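Local atomic coordinates of Mll8193 protein (Mesorhizobium loti, PDB entry 3FH1), a protein that is of unknown function but adopts the NTF2-like fold of the SnoaL-like family, whose cone-shaped cavity often holds small molecules. Residues Q68-I73 against G118-A123. Numbering follows the deposited sequence.
Sequences QLWSAI and GRIVEA. With EDO (1,2-ethanediol), chain D.
Trp70 reaches from the helix to the strand with the six-membered end of its indole, and the methyl of Ala123 meets that end at the ring edge, near the ring plane. CZ2 of Trp70 lies 3.5 Å from CB of Ala123, with CH2 of the indole little farther from the same methyl. Ile120 adds a looser, oblique contact, its CG2 4.4 Å from CH2 of Trp70; its branched side chain suits this buried place, packing also on Met113 of strand 106-116. With chi1 at -82°, CG of Trp70 stands anti to the carbonyl carbon, and the long indole projects far enough to bridge backbones whose closest CA atoms, those of Trp70 and Ala123, are 10.9 Å apart. A large ring thus suits the helix side, whereas a single methyl at Ala123 accepts its edge at close range. Phe26 and Phe30 of helix 16-31 make edge-to-face contacts with the same indole. In the NTF2-like fold helices pack over a strongly curved mixed sheet to form a cone, and this buried contact joins helix 63-75 to strand 119-127 inside it. NE1 of the indole is hydrogen-bonded to an unidentified ligand, probably from the crystallisation liquor, which is consistent with Trp70 lining the pocket of the cone. A classic beta bulge, Val121 and Glu122 both facing Arg114, shifts the alternation of the strand, so that Ile120 and Ala123, three residues apart, both point at the helix; Glu122, its CB directed away, forms a salt bridge with Arg114. At the start of the strand Arg119, whose charge suits an exposed position, offers NE to O1 of a 1,2-ethanediol at 2.8 Å. That bond is weak, bent to 122° at the hydrogen, and the diol, probably left from crystallisation, is also hydrogen-bonded to Pro39 O.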
ATOM      1  N   GLN A  68     -11.737  -1.702  18.865  1.00 21.77           N
ATOM      2  CA  GLN A  68     -10.938  -2.306  19.928  1.00 23.55           C
ATOM      3  C   GLN A  68      -9.471  -2.406  19.489  1.00 23.12           C
ATOM      4  O   GLN A  68      -8.573  -2.113  20.293  1.00 22.37           O
ATOM      5  CB  GLN A  68     -11.460  -3.678  20.293  1.00 25.40           C
ATOM      6  CG  GLN A  68     -10.781  -4.315  21.489  1.00 29.59           C
ATOM      7  CD  GLN A  68     -11.547  -5.576  21.945  1.00 37.77           C
ATOM      8  OE1 GLN A  68     -12.792  -5.567  22.074  1.00 56.93           O
ATOM      9  NE2 GLN A  68     -10.812  -6.660  22.157  1.00 51.74           N
ATOM     10  N   LEU A  69      -9.230  -2.845  18.256  1.00 21.34           N
ATOM     11  CA  LEU A  69      -7.878  -3.058  17.779  1.00 21.51           C
ATOM     12  C   LEU A  69      -7.138  -1.736  17.671  1.00 22.25           C
ATOM     13  O   LEU A  69      -6.059  -1.568  18.213  1.00 22.84           O
ATOM     14  CB  LEU A  69      -7.837  -3.783  16.451  1.00 23.43           C
ATOM     15  CG  LEU A  69      -6.431  -3.999  15.792  1.00 23.80           C
ATOM     16  CD1 LEU A  69      -5.625  -4.936  16.586  1.00 29.66           C
ATOM     17  CD2 LEU A  69      -6.541  -4.468  14.360  1.00 25.02           C
ATOM     18  N   TRP A  70      -7.729  -0.785  16.976  1.00 21.24           N
ATOM     19  CA  TRP A  70      -7.075   0.499  16.827  1.00 20.87           C
ATOM     20  C   TRP A  70      -6.874   1.246  18.161  1.00 21.63           C
ATOM     21  O   TRP A  70      -5.870   1.935  18.346  1.00 21.82           O
ATOM     22  CB  TRP A  70      -7.828   1.336  15.835  1.00 21.36           C
ATOM     23  CG  TRP A  70      -7.485   1.003  14.419  1.00 20.18           C
ATOM     24  CD1 TRP A  70      -6.248   0.686  13.919  1.00 23.23           C
ATOM     25  CD2 TRP A  70      -8.368   1.042  13.290  1.00 18.16           C
ATOM     26  NE1 TRP A  70      -6.319   0.538  12.540  1.00 25.61           N
ATOM     27  CE2 TRP A  70      -7.596   0.804  12.146  1.00 20.85           C
ATOM     28  CE3 TRP A  70      -9.739   1.319  13.135  1.00 23.67           C
ATOM     29  CZ2 TRP A  70      -8.160   0.759  10.885  1.00 23.52           C
ATOM     30  CZ3 TRP A  70     -10.282   1.264  11.905  1.00 25.94           C
ATOM     31  CH2 TRP A  70      -9.492   0.981  10.774  1.00 25.29           C
ATOM     32  N   SER A  71      -7.826   1.128  19.085  0.50 20.18           N
ATOM     33  CA  SER A  71      -7.711   1.755  20.417  0.50 20.73           C
ATOM     34  C   SER A  71      -6.512   1.217  21.193  0.50 23.41           C
ATOM     35  O   SER A  71      -5.787   1.951  21.873  0.50 23.10           O
ATOM     36  CB  SER A  71      -9.000   1.541  21.222  0.50 20.84           C
ATOM     37  OG  SER A  71     -10.096   2.178  20.594  0.50 21.73           O
ATOM     38  N   ALA A  72      -6.321  -0.085  21.114  1.00 21.76           N
ATOM     39  CA  ALA A  72      -5.219  -0.713  21.815  1.00 23.04           C
ATOM     40  C   ALA A  72      -3.907  -0.221  21.192  1.00 23.14           C
ATOM     41  O   ALA A  72      -2.935   0.037  21.905  1.00 26.96           O
ATOM     42  CB  ALA A  72      -5.318  -2.235  21.718  1.00 25.53           C
ATOM     43  N   ILE A  73      -3.863  -0.200  19.868  1.00 22.32           N
ATOM     44  CA  ILE A  73      -2.666   0.238  19.124  1.00 24.78           C
ATOM     45  C   ILE A  73      -2.323   1.662  19.525  1.00 25.79           C
ATOM     46  O   ILE A  73      -1.163   1.952  19.825  1.00 27.29           O
ATOM     47  CB  ILE A  73      -2.798   0.089  17.599  1.00 27.42           C
ATOM     48  CG1 ILE A  73      -2.800  -1.413  17.244  1.00 24.32           C
ATOM     49  CG2 ILE A  73      -1.623   0.843  16.863  1.00 22.91           C
ATOM     50  CD1 ILE A  73      -3.240  -1.703  15.816  1.00 25.04           C
ATOM     51  N   GLY A 118     -18.978   8.275   4.051  1.00 20.45           N
ATOM     52  CA  GLY A 118     -18.288   9.122   5.016  1.00 19.69           C
ATOM     53  C   GLY A 118     -17.609   8.432   6.184  1.00 19.84           C
ATOM     54  O   GLY A 118     -17.193   9.109   7.131  1.00 20.09           O
ATOM     55  N   ARG A 119     -17.593   7.101   6.158  1.00 20.38           N
ATOM     56  CA  ARG A 119     -16.916   6.310   7.182  1.00 18.94           C
ATOM     57  C   ARG A 119     -15.958   5.289   6.586  1.00 19.19           C
ATOM     58  O   ARG A 119     -16.162   4.836   5.413  1.00 20.52           O
ATOM     59  CB  ARG A 119     -17.916   5.599   8.106  1.00 20.22           C
ATOM     60  CG  ARG A 119     -18.775   6.563   8.937  1.00 21.11           C
ATOM     61  CD  ARG A 119     -19.617   5.807   9.973  1.00 22.25           C
ATOM     62  NE  ARG A 119     -20.445   6.740  10.759  1.00 22.65           N
ATOM     63  CZ  ARG A 119     -21.611   7.206  10.338  1.00 22.81           C
ATOM     64  NH1 ARG A 119     -22.094   6.821   9.185  1.00 21.33           N
ATOM     65  NH2 ARG A 119     -22.283   8.065  11.070  1.00 24.48           N
ATOM     66  N   ILE A 120     -14.954   4.919   7.369  1.00 20.43           N
ATOM     67  CA  ILE A 120     -13.981   3.901   6.934  1.00 20.26           C
ATOM     68  C   ILE A 120     -14.663   2.558   6.875  1.00 20.31           C
ATOM     69  O   ILE A 120     -15.216   2.120   7.901  1.00 20.98           O
ATOM     70  CB  ILE A 120     -12.771   3.789   7.865  1.00 21.24           C
ATOM     71  CG1 ILE A 120     -12.067   5.149   7.903  1.00 22.70           C
ATOM     72  CG2 ILE A 120     -11.811   2.688   7.415  1.00 20.81           C
ATOM     73  CD1 ILE A 120     -11.199   5.407   9.135  1.00 22.77           C
ATOM     74  N   VAL A 121     -14.650   1.904   5.702  1.00 20.29           N
ATOM     75  CA  VAL A 121     -15.205   0.576   5.530  1.00 21.79           C
ATOM     76  C   VAL A 121     -14.159  -0.509   5.364  1.00 22.84           C
ATOM     77  O   VAL A 121     -14.472  -1.670   5.537  1.00 20.80           O
ATOM     78  CB  VAL A 121     -16.144   0.489   4.364  1.00 23.27           C
ATOM     79  CG1 VAL A 121     -17.415   1.259   4.629  1.00 26.13           C
ATOM     80  CG2 VAL A 121     -15.503   0.875   3.034  1.00 21.07           C
ATOM     81  N   GLU A 122     -12.931  -0.109   5.011  0.50 22.92           N
ATOM     82  CA  GLU A 122     -11.867  -1.065   4.709  0.50 22.43           C
ATOM     83  C   GLU A 122     -10.531  -0.427   5.056  0.50 22.04           C
ATOM     84  O   GLU A 122     -10.266   0.756   4.771  0.50 19.28           O
ATOM     85  CB  GLU A 122     -11.930  -1.432   3.221  0.50 22.80           C
ATOM     86  CG  GLU A 122     -10.871  -2.344   2.687  0.50 27.09           C
ATOM     87  CD  GLU A 122     -11.121  -2.690   1.205  0.50 24.31           C
ATOM     88  OE1 GLU A 122     -10.913  -1.817   0.318  0.50 29.79           O
ATOM     89  OE2 GLU A 122     -11.548  -3.836   0.939  0.50 33.27           O
ATOM     90  N   ALA A 123      -9.705  -1.183   5.763  1.00 21.39           N
ATOM     91  CA  ALA A 123      -8.342  -0.751   6.080  1.00 21.75           C
ATOM     92  C   ALA A 123      -7.463  -1.977   5.916  1.00 23.83           C
ATOM     93  O   ALA A 123      -7.676  -2.997   6.603  1.00 24.19           O
ATOM     94  CB  ALA A 123      -8.209  -0.224   7.502  1.00 21.19           C
TER
HETATM   95  C1  EDO D 131     -20.983   5.374  14.515  1.00 40.72           C
HETATM   96  O1  EDO D 131     -20.161   5.770  13.378  1.00 31.86           O
HETATM   97  C2  EDO D 131     -21.981   6.458  14.863  1.00 38.94           C
HETATM   98  O2  EDO D 131     -21.323   7.745  14.936  1.00 41.23           O